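Local coordinates for protein homoserine dehydrogenase (Thermoplasma acidophilum, PDB 3ING) that probably catalyses the NADPH-dependent reduction of aspartate semialdehyde to homoserine, a shared step on the routes to threonine and methionine, at residues A[7-12]-A[85-90]; A[39-44]-A[70-75]; A[112-117]-A[315-320]. One frame throughout, in Å; residues are numbered along the deposited sequence.

Contact 1 of 3, residues A[7-12]-A[85-90]. With NDP (NADPH dihydro-nicotinamide-adenine-dinucleotide phosphate), chain C.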
loop_
_atom_site.group_PDB
_atom_site.type_symbol
_atom_site.label_atom_id
_atom_site.label_comp_id
_atom_site.label_asym_id
_atom_site.label_seq_id
_atom_site.Cartn_x
_atom_site.Cartn_y
_atom_site.Cartn_z
ATOM N N ILE A 7 8.667 -10.025 21.552
ATOM C CA ILE A 7 7.310 -9.506 21.764
ATOM C C ILE A 7 6.581 -10.203 22.913
ATOM O O ILE A 7 6.928 -11.335 23.358
ATOM C CB ILE A 7 6.437 -9.556 20.468
ATOM C CG1 ILE A 7 5.777 -10.956 20.304
ATOM C CG2 ILE A 7 7.274 -9.092 19.261
ATOM C CD1 ILE A 7 4.904 -11.098 19.148
ATOM N N ILE A 8 5.591 -9.477 23.417
ATOM C CA ILE A 8 4.654 -9.990 24.388
ATOM C C ILE A 8 3.299 -9.912 23.708
ATOM O O ILE A 8 2.937 -8.868 23.158
ATOM C CB ILE A 8 4.651 -9.161 25.688
ATOM C CG1 ILE A 8 5.930 -9.450 26.511
ATOM C CG2 ILE A 8 3.421 -9.491 26.488
ATOM C CD1 ILE A 8 6.238 -8.374 27.594
ATOM N N LEU A 9 2.550 -11.015 23.729
ATOM C CA LEU A 9 1.257 -11.070 23.058
ATOM C C LEU A 9 0.130 -11.208 24.086
ATOM O O LEU A 9 0.063 -12.201 24.771
ATOM C CB LEU A 9 1.192 -12.270 22.105
ATOM C CG LEU A 9 -0.137 -12.502 21.356
ATOM C CD1 LEU A 9 -0.545 -11.192 20.589
ATOM C CD2 LEU A 9 -0.102 -13.729 20.403
HETATM N N MSE A 10 -0.788 -10.253 24.101
HETATM C CA MSE A 10 -1.933 -10.280 24.971
HETATM C C MSE A 10 -3.157 -10.658 24.137
HETATM O O MSE A 10 -3.533 -9.902 23.253
HETATM C CB MSE A 10 -2.184 -8.896 25.550
HETATM C CG MSE A 10 -1.113 -8.309 26.427
HETATM SE SE MSE A 10 -1.381 -8.799 28.265
HETATM C CE MSE A 10 -3.141 -8.190 28.724
ATOM N N GLY A 11 -3.754 -11.815 24.411
ATOM C CA GLY A 11 -4.916 -12.287 23.652
ATOM C C GLY A 11 -4.517 -13.261 22.583
ATOM O O GLY A 11 -3.702 -12.946 21.724
ATOM N N THR A 12 -5.083 -14.458 22.660
ATOM C CA THR A 12 -4.788 -15.574 21.754
ATOM C C THR A 12 -6.075 -16.246 21.251
ATOM O O THR A 12 -6.223 -17.505 21.287
ATOM C CB THR A 12 -3.905 -16.599 22.441
ATOM O OG1 THR A 12 -4.354 -16.749 23.789
ATOM C CG2 THR A 12 -2.455 -16.106 22.449
ATOM N N LEU A 85 8.303 -5.012 22.247
ATOM C CA LEU A 85 6.986 -4.695 21.729
ATOM C C LEU A 85 5.884 -5.488 22.402
ATOM O O LEU A 85 6.042 -6.686 22.665
ATOM C CB LEU A 85 7.071 -5.018 20.233
ATOM C CG LEU A 85 6.064 -4.750 19.142
ATOM C CD1 LEU A 85 6.817 -4.571 17.785
ATOM C CD2 LEU A 85 5.106 -5.896 19.086
ATOM N N LEU A 86 4.774 -4.811 22.711
ATOM C CA LEU A 86 3.566 -5.451 23.214
ATOM C C LEU A 86 2.538 -5.485 22.091
ATOM O O LEU A 86 2.366 -4.494 21.376
ATOM C CB LEU A 86 2.967 -4.699 24.407
ATOM C CG LEU A 86 1.553 -5.192 24.794
ATOM C CD1 LEU A 86 1.593 -6.352 25.811
ATOM C CD2 LEU A 86 0.727 -4.039 25.302
ATOM N N VAL A 87 1.885 -6.633 21.922
ATOM C CA VAL A 87 0.859 -6.805 20.915
ATOM C C VAL A 87 -0.481 -7.042 21.629
ATOM O O VAL A 87 -0.614 -7.944 22.465
ATOM C CB VAL A 87 1.179 -7.982 19.996
ATOM C CG1 VAL A 87 0.079 -8.101 18.886
ATOM C CG2 VAL A 87 2.593 -7.854 19.421
ATOM N N ASP A 88 -1.454 -6.190 21.320
ATOM C CA ASP A 88 -2.793 -6.265 21.907
ATOM C C ASP A 88 -3.792 -6.873 20.951
ATOM O O ASP A 88 -4.198 -6.231 19.993
ATOM C CB ASP A 88 -3.269 -4.869 22.295
ATOM C CG ASP A 88 -4.617 -4.870 22.987
ATOM O OD1 ASP A 88 -5.105 -5.960 23.292
ATOM O OD2 ASP A 88 -5.179 -3.760 23.250
ATOM N N CYS A 89 -4.133 -8.136 21.190
ATOM C CA CYS A 89 -5.189 -8.797 20.477
ATOM C C CYS A 89 -6.351 -9.148 21.433
ATOM O O CYS A 89 -7.032 -10.187 21.276
ATOM C CB CYS A 89 -4.644 -10.061 19.809
ATOM S SG CYS A 89 -3.513 -9.693 18.428
ATOM N N THR A 90 -6.544 -8.327 22.440
ATOM C CA THR A 90 -7.637 -8.526 23.415
ATOM C C THR A 90 -8.908 -7.859 22.861
ATOM O O THR A 90 -8.826 -7.040 21.975
ATOM C CB THR A 90 -7.318 -7.898 24.782
ATOM O OG1 THR A 90 -7.228 -6.478 24.620
ATOM C CG2 THR A 90 -5.998 -8.448 25.353
HETATM P PA NDP C . -11.414 -13.292 20.620
HETATM O O1A NDP C . -11.487 -14.453 19.714
HETATM O O2A NDP C . -12.548 -13.109 21.557
HETATM O O5B NDP C . -10.073 -13.361 21.509
HETATM C C5B NDP C . -9.743 -12.475 22.560
HETATM C C4B NDP C . -8.539 -12.995 23.328
HETATM O O4B NDP C . -8.248 -12.186 24.439
HETATM C C3B NDP C . -8.799 -14.379 23.938
HETATM O O3B NDP C . -7.585 -15.090 24.120
HETATM C C2B NDP C . -9.398 -14.047 25.262
HETATM O O2B NDP C . -9.275 -15.059 26.223
HETATM C C1B NDP C . -8.511 -12.894 25.649
HETATM N N9A NDP C . -9.085 -11.968 26.617
HETATM C C8A NDP C . -10.381 -11.596 26.842
HETATM N N7A NDP C . -10.374 -10.641 27.825
HETATM C C5A NDP C . -9.103 -10.424 28.195
HETATM C C6A NDP C . -8.583 -9.578 29.153
HETATM N N6A NDP C . -9.324 -8.595 29.659
HETATM N N1A NDP C . -7.240 -9.589 29.276
HETATM C C2A NDP C . -6.412 -10.421 28.550
HETATM N N3A NDP C . -6.913 -11.270 27.581
HETATM C C4A NDP C . -8.271 -11.235 27.441
HETATM O O3 NDP C . -11.216 -11.946 19.764
HETATM P PN NDP C . -10.596 -11.838 18.284
HETATM O O1N NDP C . -11.646 -12.204 17.286
HETATM O O2N NDP C . -9.292 -12.570 18.304
HETATM O O5D NDP C . -10.331 -10.245 18.121
HETATM C C5D NDP C . -9.272 -9.724 18.925
HETATM C C4D NDP C . -9.161 -8.221 18.686
HETATM O O4D NDP C . -8.877 -8.026 17.320
HETATM C C3D NDP C . -10.432 -7.461 18.953
HETATM O O3D NDP C . -10.217 -6.244 19.677
HETATM C C2D NDP C . -11.015 -7.213 17.575
HETATM O O2D NDP C . -11.819 -6.066 17.518
HETATM C C1D NDP C . -9.760 -7.074 16.745
HETATM N N1N NDP C . -9.964 -7.311 15.327
HETATM C C2N NDP C . -10.493 -8.506 14.913
HETATM C C3N NDP C . -10.881 -8.727 13.599
HETATM C C7N NDP C . -11.306 -10.087 13.197
HETATM O O7N NDP C . -10.961 -10.476 11.922
HETATM N N7N NDP C . -11.871 -10.936 14.045
HETATM C C4N NDP C . -10.424 -7.793 12.484
HETATM C C5N NDP C . -9.821 -6.535 13.045
HETATM C C6N NDP C . -9.603 -6.357 14.409
HETATM P P2B NDP C . -9.769 -16.566 25.987
HETATM O O1X NDP C . -9.609 -17.112 27.380
HETATM O O2X NDP C . -9.005 -17.273 24.829
HETATM O O3X NDP C . -11.207 -16.417 25.604
#
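Chi1 sets L9 CG (178°) and V87 CG1 (-178°) anti to their backbone N atoms, and with L9 chi2 at 54° CD1 meets V87 CG1 at 3.6 Å. The two residues sit on strands 4-10 and 85-88, parallel neighbours in the Rossmann-fold sheet. The backbones alternate as donor and acceptor: I8 N to L85 O, V87 N to I8 O, M10 N to V87 O, C89 N to M10 O. On the face of L9 and V87, I7 CG2 runs beside L85 CD2 at 3.9 Å. Past the strands both chains turn to the cofactor. At the backbone angles of G11, first glycine of a GxGxxG sequence, a CB would press on M10 O and also strike C89 O across the contact. T12 N donates to O3B of NADPH at 3.0 Å. D88 OD1 closes an Asx turn, receiving T90 N on its anti side, tilted out of the carboxylate plane, and T90 OG1 (2.6 Å) through its syn lone pair. An alanine at T90 would probably leave D88 OD1 with one donor fewer, deprive N117 ND2 of a partner, and open a gap beside M10 CB where CG2 lay. T90 O accepts from the ribose hydroxyl O3D at 2.8 Å.

Contact 2 of 3, residues A[39-44]-A[70-75]; sequences GVSDSR and RAFSGP. With NDP (NADPH dihydro-nicotinamide-adenine-dinucleotide phosphate), chain C.
S41 and F72 form the close-packed half of this contact: S41 CB lies over the centre of the F72 ring, 3.9 Å from the centroid and only 9° off the ring normal, a CH-pi contact. F72 CB points toward strand 34-41, chi1 of -177° sets CG anti to the backbone N, and chi2 of 65° turns a face onto S41 CB. G74 N lies over the opposite face, and the ring is thus sandwiched between the strand and its own loop. D42 O approaches F72 CD2 obliquely at 3.6 Å. One backbone hydrogen bond joins the segments, from F72 N to R44 O at 2.9 Å, with the donor standing above the carbonyl plane.

The outer side is looser. R44 and A71 are exposed, and they meet mainly through A71 CA and R44 O, 3.4 Å apart. R44 CB points away from the loop, and the edge of the guanidinium faces O1X of NADPH. An Asx turn, R44 N to D42 OD1, shapes this corner; the same oxygen also accepts from S45 N, while D42 OD2 forms a salt bridge with K61.

S43 OG reaches O1X of the 2'-phosphate at 2.6 Å, and S43 N donates to both O1X and O2B. With K61 NZ also hydrogen-bonded to the cofactor, a turn that grips the phosphate in this way is consistent with a preference for NADPH over NADH.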
loop_
_atom_site.group_PDB
_atom_site.type_symbol
_atom_site.label_atom_id
_atom_site.label_comp_id
_atom_site.label_asym_id
_atom_site.label_seq_id
_atom_site.Cartn_x
_atom_site.Cartn_y
_atom_site.Cartn_z
ATOM N N GLY A 39 6.321 -13.615 26.047
ATOM C CA GLY A 39 5.179 -13.598 26.956
ATOM C C GLY A 39 3.912 -13.753 26.149
ATOM O O GLY A 39 3.810 -13.214 25.055
ATOM N N VAL A 40 2.951 -14.501 26.663
ATOM C CA VAL A 40 1.696 -14.712 25.937
ATOM C C VAL A 40 0.575 -14.985 26.908
ATOM O O VAL A 40 0.774 -15.719 27.869
ATOM C CB VAL A 40 1.802 -15.875 24.889
ATOM C CG1 VAL A 40 2.205 -17.175 25.540
ATOM C CG2 VAL A 40 0.499 -16.032 24.133
ATOM N N SER A 41 -0.592 -14.386 26.666
ATOM C CA SER A 41 -1.796 -14.637 27.482
ATOM C C SER A 41 -3.151 -14.868 26.745
ATOM O O SER A 41 -3.293 -14.576 25.611
ATOM C CB SER A 41 -2.033 -13.463 28.444
ATOM O OG SER A 41 -2.183 -12.228 27.709
ATOM N N ASP A 42 -4.103 -15.487 27.498
ATOM C CA ASP A 42 -5.495 -15.466 27.214
ATOM C C ASP A 42 -6.151 -14.942 28.515
ATOM O O ASP A 42 -5.462 -14.415 29.373
ATOM C CB ASP A 42 -6.035 -16.825 26.757
ATOM C CG ASP A 42 -5.877 -17.934 27.786
ATOM O OD1 ASP A 42 -5.854 -17.692 29.017
ATOM O OD2 ASP A 42 -5.865 -19.088 27.327
ATOM N N SER A 43 -7.463 -15.042 28.644
ATOM C CA SER A 43 -8.128 -14.389 29.772
ATOM C C SER A 43 -7.813 -15.053 31.092
ATOM O O SER A 43 -7.905 -14.407 32.137
ATOM C CB SER A 43 -9.644 -14.372 29.571
ATOM O OG SER A 43 -10.148 -15.691 29.478
ATOM N N ARG A 44 -7.441 -16.327 31.052
ATOM C CA ARG A 44 -7.225 -17.091 32.281
ATOM C C ARG A 44 -5.808 -17.523 32.595
ATOM O O ARG A 44 -5.512 -17.782 33.748
ATOM C CB ARG A 44 -8.048 -18.365 32.194
ATOM C CG ARG A 44 -9.539 -18.138 32.143
ATOM C CD ARG A 44 -10.259 -19.475 32.038
ATOM N NE ARG A 44 -10.166 -20.054 30.692
ATOM C CZ ARG A 44 -10.458 -21.321 30.379
ATOM N NH1 ARG A 44 -10.881 -22.189 31.297
ATOM N NH2 ARG A 44 -10.334 -21.728 29.122
ATOM N N ARG A 70 -1.287 -21.983 34.228
ATOM C CA ARG A 70 -0.672 -20.973 35.091
ATOM C C ARG A 70 -1.490 -19.656 35.052
ATOM O O ARG A 70 -1.440 -18.878 34.067
ATOM C CB ARG A 70 0.738 -20.770 34.572
ATOM C CG ARG A 70 1.592 -19.740 35.223
ATOM C CD ARG A 70 3.017 -20.106 34.842
ATOM N NE ARG A 70 3.930 -18.977 34.704
ATOM C CZ ARG A 70 4.611 -18.414 35.695
ATOM N NH1 ARG A 70 4.475 -18.843 36.958
ATOM N NH2 ARG A 70 5.425 -17.393 35.415
ATOM N N ALA A 71 -2.254 -19.436 36.128
ATOM C CA ALA A 71 -3.217 -18.343 36.245
ATOM C C ALA A 71 -2.667 -16.954 35.943
ATOM O O ALA A 71 -1.666 -16.535 36.495
ATOM C CB ALA A 71 -3.856 -18.356 37.628
ATOM N N PHE A 72 -3.401 -16.227 35.100
ATOM C CA PHE A 72 -3.069 -14.867 34.691
ATOM C C PHE A 72 -3.877 -13.835 35.459
ATOM O O PHE A 72 -5.100 -13.872 35.434
ATOM C CB PHE A 72 -3.388 -14.725 33.206
ATOM C CG PHE A 72 -3.036 -13.378 32.612
ATOM C CD1 PHE A 72 -1.717 -12.966 32.532
ATOM C CD2 PHE A 72 -4.022 -12.549 32.100
ATOM C CE1 PHE A 72 -1.387 -11.769 31.960
ATOM C CE2 PHE A 72 -3.691 -11.339 31.518
ATOM C CZ PHE A 72 -2.375 -10.961 31.447
ATOM N N SER A 73 -3.203 -12.900 36.125
ATOM C CA SER A 73 -3.897 -11.847 36.887
ATOM C C SER A 73 -4.003 -10.504 36.157
ATOM O O SER A 73 -4.913 -9.730 36.414
ATOM C CB SER A 73 -3.190 -11.642 38.221
ATOM O OG SER A 73 -3.211 -12.852 38.952
ATOM N N GLY A 74 -3.059 -10.219 35.270
ATOM C CA GLY A 74 -3.055 -8.986 34.508
ATOM C C GLY A 74 -1.718 -8.846 33.819
ATOM O O GLY A 74 -0.841 -9.686 34.009
ATOM N N PRO A 75 -1.538 -7.768 33.048
ATOM C CA PRO A 75 -0.316 -7.480 32.292
ATOM C C PRO A 75 0.952 -7.528 33.109
ATOM O O PRO A 75 2.000 -7.845 32.569
ATOM C CB PRO A 75 -0.532 -6.045 31.810
ATOM C CG PRO A 75 -1.975 -5.874 31.797
ATOM C CD PRO A 75 -2.549 -6.723 32.853
HETATM P PA NDP C . -11.414 -13.292 20.620
HETATM O O1A NDP C . -11.487 -14.453 19.714
HETATM O O2A NDP C . -12.548 -13.109 21.557
HETATM O O5B NDP C . -10.073 -13.361 21.509
HETATM C C5B NDP C . -9.743 -12.475 22.560
HETATM C C4B NDP C . -8.539 -12.995 23.328
HETATM O O4B NDP C . -8.248 -12.186 24.439
HETATM C C3B NDP C . -8.799 -14.379 23.938
HETATM O O3B NDP C . -7.585 -15.090 24.120
HETATM C C2B NDP C . -9.398 -14.047 25.262
HETATM O O2B NDP C . -9.275 -15.059 26.223
HETATM C C1B NDP C . -8.511 -12.894 25.649
HETATM N N9A NDP C . -9.085 -11.968 26.617
HETATM C C8A NDP C . -10.381 -11.596 26.842
HETATM N N7A NDP C . -10.374 -10.641 27.825
HETATM C C5A NDP C . -9.103 -10.424 28.195
HETATM C C6A NDP C . -8.583 -9.578 29.153
HETATM N N6A NDP C . -9.324 -8.595 29.659
HETATM N N1A NDP C . -7.240 -9.589 29.276
HETATM C C2A NDP C . -6.412 -10.421 28.550
HETATM N N3A NDP C . -6.913 -11.270 27.581
HETATM C C4A NDP C . -8.271 -11.235 27.441
HETATM O O3 NDP C . -11.216 -11.946 19.764
HETATM P PN NDP C . -10.596 -11.838 18.284
HETATM O O1N NDP C . -11.646 -12.204 17.286
HETATM O O2N NDP C . -9.292 -12.570 18.304
HETATM O O5D NDP C . -10.331 -10.245 18.121
HETATM C C5D NDP C . -9.272 -9.724 18.925
HETATM C C4D NDP C . -9.161 -8.221 18.686
HETATM O O4D NDP C . -8.877 -8.026 17.320
HETATM C C3D NDP C . -10.432 -7.461 18.953
HETATM O O3D NDP C . -10.217 -6.244 19.677
HETATM C C2D NDP C . -11.015 -7.213 17.575
HETATM O O2D NDP C . -11.819 -6.066 17.518
HETATM C C1D NDP C . -9.760 -7.074 16.745
HETATM N N1N NDP C . -9.964 -7.311 15.327
HETATM C C2N NDP C . -10.493 -8.506 14.913
HETATM C C3N NDP C . -10.881 -8.727 13.599
HETATM C C7N NDP C . -11.306 -10.087 13.197
HETATM O O7N NDP C . -10.961 -10.476 11.922
HETATM N N7N NDP C . -11.871 -10.936 14.045
HETATM C C4N NDP C . -10.424 -7.793 12.484
HETATM C C5N NDP C . -9.821 -6.535 13.045
HETATM C C6N NDP C . -9.603 -6.357 14.409
HETATM P P2B NDP C . -9.769 -16.566 25.987
HETATM O O1X NDP C . -9.609 -17.112 27.380
HETATM O O2X NDP C . -9.005 -17.273 24.829
HETATM O O3X NDP C . -11.207 -16.417 25.604
#

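Contact 3 of 3, residues A[112-117]-A[315-320]. With NDP (NADPH dihydro-nicotinamide-adenine-dinucleotide phosphate), chain C.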
loop_
_atom_site.group_PDB
_atom_site.type_symbol
_atom_site.label_atom_id
_atom_site.label_comp_id
_atom_site.label_asym_id
_atom_site.label_seq_id
_atom_site.Cartn_x
_atom_site.Cartn_y
_atom_site.Cartn_z
ATOM N N ASN A 112 7.449 -0.628 22.449
ATOM C CA ASN A 112 6.452 -0.044 21.533
ATOM C C ASN A 112 5.231 -0.927 21.562
ATOM O O ASN A 112 5.245 -1.985 22.205
ATOM C CB ASN A 112 7.003 0.099 20.110
ATOM C CG ASN A 112 8.155 1.043 20.026
ATOM O OD1 ASN A 112 8.086 2.197 20.477
ATOM N ND2 ASN A 112 9.240 0.578 19.429
ATOM N N VAL A 113 4.154 -0.499 20.888
ATOM C CA VAL A 113 2.934 -1.253 20.850
ATOM C C VAL A 113 2.396 -1.469 19.466
ATOM O O VAL A 113 2.445 -0.584 18.620
ATOM C CB VAL A 113 1.825 -0.542 21.727
ATOM C CG1 VAL A 113 0.474 -1.204 21.567
ATOM C CG2 VAL A 113 2.239 -0.557 23.202
ATOM N N VAL A 114 1.867 -2.673 19.242
ATOM C CA VAL A 114 1.073 -2.980 18.057
ATOM C C VAL A 114 -0.302 -3.438 18.526
ATOM O O VAL A 114 -0.400 -4.296 19.400
ATOM C CB VAL A 114 1.684 -4.086 17.223
ATOM C CG1 VAL A 114 0.706 -4.482 16.165
ATOM C CG2 VAL A 114 3.049 -3.635 16.627
ATOM N N THR A 115 -1.368 -2.873 17.966
ATOM C CA THR A 115 -2.681 -3.273 18.393
ATOM C C THR A 115 -3.628 -3.575 17.238
ATOM O O THR A 115 -3.617 -2.923 16.201
ATOM C CB THR A 115 -3.314 -2.203 19.335
ATOM O OG1 THR A 115 -4.559 -2.703 19.907
ATOM C CG2 THR A 115 -3.568 -0.864 18.590
ATOM N N ALA A 116 -4.446 -4.590 17.464
ATOM C CA ALA A 116 -5.657 -4.917 16.673
ATOM C C ALA A 116 -6.925 -4.424 17.370
ATOM O O ALA A 116 -7.993 -4.350 16.763
ATOM C CB ALA A 116 -5.771 -6.488 16.486
ATOM N N ASN A 117 -6.800 -4.122 18.651
ATOM C CA ASN A 117 -7.921 -3.683 19.471
ATOM C C ASN A 117 -8.185 -2.195 19.192
ATOM O O ASN A 117 -7.270 -1.392 19.230
ATOM C CB ASN A 117 -7.594 -4.004 20.942
ATOM C CG ASN A 117 -8.607 -3.420 21.945
ATOM O OD1 ASN A 117 -9.119 -2.357 21.729
ATOM N ND2 ASN A 117 -8.835 -4.112 23.047
ATOM N N ASN A 315 2.820 -7.589 10.090
ATOM C CA ASN A 315 3.436 -6.531 9.273
ATOM C C ASN A 315 3.826 -5.357 10.164
ATOM O O ASN A 315 4.934 -4.834 10.059
ATOM C CB ASN A 315 2.516 -6.051 8.155
ATOM C CG ASN A 315 3.238 -5.161 7.188
ATOM O OD1 ASN A 315 3.081 -3.916 7.195
ATOM N ND2 ASN A 315 4.120 -5.769 6.414
ATOM N N ASP A 316 2.933 -4.967 11.082
ATOM C CA ASP A 316 3.237 -3.892 12.026
ATOM C C ASP A 316 4.457 -4.236 12.882
ATOM O O ASP A 316 5.312 -3.370 13.121
ATOM C CB ASP A 316 2.052 -3.549 12.926
ATOM C CG ASP A 316 1.061 -2.561 12.292
ATOM O OD1 ASP A 316 1.400 -1.865 11.296
ATOM O OD2 ASP A 316 -0.048 -2.440 12.870
ATOM N N ILE A 317 4.531 -5.477 13.368
ATOM C CA ILE A 317 5.705 -5.926 14.157
ATOM C C ILE A 317 7.017 -5.758 13.359
ATOM O O ILE A 317 8.047 -5.266 13.876
ATOM C CB ILE A 317 5.542 -7.405 14.617
ATOM C CG1 ILE A 317 4.369 -7.539 15.610
ATOM C CG2 ILE A 317 6.868 -7.938 15.228
ATOM C CD1 ILE A 317 4.065 -9.008 16.058
ATOM N N LEU A 318 6.961 -6.135 12.084
ATOM C CA LEU A 318 8.138 -6.078 11.228
ATOM C C LEU A 318 8.472 -4.632 10.881
ATOM O O LEU A 318 9.653 -4.248 10.873
ATOM C CB LEU A 318 7.915 -6.933 9.979
ATOM C CG LEU A 318 7.802 -8.418 10.307
ATOM C CD1 LEU A 318 7.506 -9.260 9.054
ATOM C CD2 LEU A 318 9.098 -8.902 10.996
ATOM N N LEU A 319 7.462 -3.794 10.676
ATOM C CA LEU A 319 7.752 -2.359 10.442
ATOM C C LEU A 319 8.446 -1.752 11.662
ATOM O O LEU A 319 9.388 -0.972 11.519
ATOM C CB LEU A 319 6.486 -1.567 10.107
ATOM C CG LEU A 319 5.863 -1.793 8.708
ATOM C CD1 LEU A 319 4.469 -1.155 8.585
ATOM C CD2 LEU A 319 6.857 -1.198 7.676
ATOM N N LEU A 320 8.003 -2.124 12.860
ATOM C CA LEU A 320 8.615 -1.574 14.069
ATOM C C LEU A 320 10.001 -2.149 14.357
ATOM O O LEU A 320 10.792 -1.531 15.050
ATOM C CB LEU A 320 7.703 -1.735 15.268
ATOM C CG LEU A 320 6.576 -0.723 15.349
ATOM C CD1 LEU A 320 5.508 -1.144 16.382
ATOM C CD2 LEU A 320 7.132 0.636 15.723
HETATM P PA NDP C . -11.414 -13.292 20.620
HETATM O O1A NDP C . -11.487 -14.453 19.714
HETATM O O2A NDP C . -12.548 -13.109 21.557
HETATM O O5B NDP C . -10.073 -13.361 21.509
HETATM C C5B NDP C . -9.743 -12.475 22.560
HETATM C C4B NDP C . -8.539 -12.995 23.328
HETATM O O4B NDP C . -8.248 -12.186 24.439
HETATM C C3B NDP C . -8.799 -14.379 23.938
HETATM O O3B NDP C . -7.585 -15.090 24.120
HETATM C C2B NDP C . -9.398 -14.047 25.262
HETATM O O2B NDP C . -9.275 -15.059 26.223
HETATM C C1B NDP C . -8.511 -12.894 25.649
HETATM N N9A NDP C . -9.085 -11.968 26.617
HETATM C C8A NDP C . -10.381 -11.596 26.842
HETATM N N7A NDP C . -10.374 -10.641 27.825
HETATM C C5A NDP C . -9.103 -10.424 28.195
HETATM C C6A NDP C . -8.583 -9.578 29.153
HETATM N N6A NDP C . -9.324 -8.595 29.659
HETATM N N1A NDP C . -7.240 -9.589 29.276
HETATM C C2A NDP C . -6.412 -10.421 28.550
HETATM N N3A NDP C . -6.913 -11.270 27.581
HETATM C C4A NDP C . -8.271 -11.235 27.441
HETATM O O3 NDP C . -11.216 -11.946 19.764
HETATM P PN NDP C . -10.596 -11.838 18.284
HETATM O O1N NDP C . -11.646 -12.204 17.286
HETATM O O2N NDP C . -9.292 -12.570 18.304
HETATM O O5D NDP C . -10.331 -10.245 18.121
HETATM C C5D NDP C . -9.272 -9.724 18.925
HETATM C C4D NDP C . -9.161 -8.221 18.686
HETATM O O4D NDP C . -8.877 -8.026 17.320
HETATM C C3D NDP C . -10.432 -7.461 18.953
HETATM O O3D NDP C . -10.217 -6.244 19.677
HETATM C C2D NDP C . -11.015 -7.213 17.575
HETATM O O2D NDP C . -11.819 -6.066 17.518
HETATM C C1D NDP C . -9.760 -7.074 16.745
HETATM N N1N NDP C . -9.964 -7.311 15.327
HETATM C C2N NDP C . -10.493 -8.506 14.913
HETATM C C3N NDP C . -10.881 -8.727 13.599
HETATM C C7N NDP C . -11.306 -10.087 13.197
HETATM O O7N NDP C . -10.961 -10.476 11.922
HETATM N N7N NDP C . -11.871 -10.936 14.045
HETATM C C4N NDP C . -10.424 -7.793 12.484
HETATM C C5N NDP C . -9.821 -6.535 13.045
HETATM C C6N NDP C . -9.603 -6.357 14.409
HETATM P P2B NDP C . -9.769 -16.566 25.987
HETATM O O1X NDP C . -9.609 -17.112 27.380
HETATM O O2X NDP C . -9.005 -17.273 24.829
HETATM O O3X NDP C . -11.207 -16.417 25.604
HETATM O O HOH W 1 -2.163 -3.917 13.877
#
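The Rossmann sheet meets the chain's last helix, 306-321, where V114 of strand 112-115 wedges against D316 and L320. Strand and helix run nearly antiparallel, at 160°, with their axes 8.7 Å apart at closest approach. V114 uses both methyls: CG1 touches D316 CB at 3.6 Å, while CG2 lies 3.5 Å from L320 CD1, V114 and L320 overlapping alongside with their ends pointing opposite ways. L320 CG sits beside its backbone N (chi1 -79°), and CD1 beyond it also packs against V113 O at 3.8 Å. I317 adds CG1 more loosely against V114 CG2.

The polar part is carried by water. One molecule donates to T115 O at 2.9 Å and to D316 OD2 at 2.8 Å, tying the end of the strand to the helix. This buried carboxylate is well occupied: E142 N also donates to OD2, and R140 NE forms a salt bridge with OD1. E142 is itself a sodium ligand, and the D316 side chain lies about 8 Å from that ion. Just beyond, T115 OG1 accepts from N117 N in an ST turn, and N117 OD1 caps S119 N as helix 119-135 begins. A116 O comes within 3.2 Å of NADPH C1D.

Strand 112-115 lies between strands 85-88 and 139-140, with V113 turned the other way onto helix 97-108; helix 306-321 extends through I317 to V87, and its L318 and L319 pack on L160 of the second subunit.

Overall arrangement
The three contacts are set side by side across one sheet, each reaching it with a strand, and all touch the same NADPH. Contact 1 is central: L9 N and L9 O probably hydrogen-bond to G39 O and S41 N of contact 2 at 2.9 and 3.0 Å, while L86 O and D88 N probably pair with V114 N and V114 O of contact 3. Centres lie about 11 Å apart for contacts 1 and 2, about 9 Å for 1 and 3. Contacts 2 and 3 do not meet, nearest atoms about 10 Å apart. The cofactor bridges that gap, its 2'-phosphate held at 39-44 and its nicotinamide ribose against 112-117. In sequence, contact 2 nests inside contact 1; contact 3 follows.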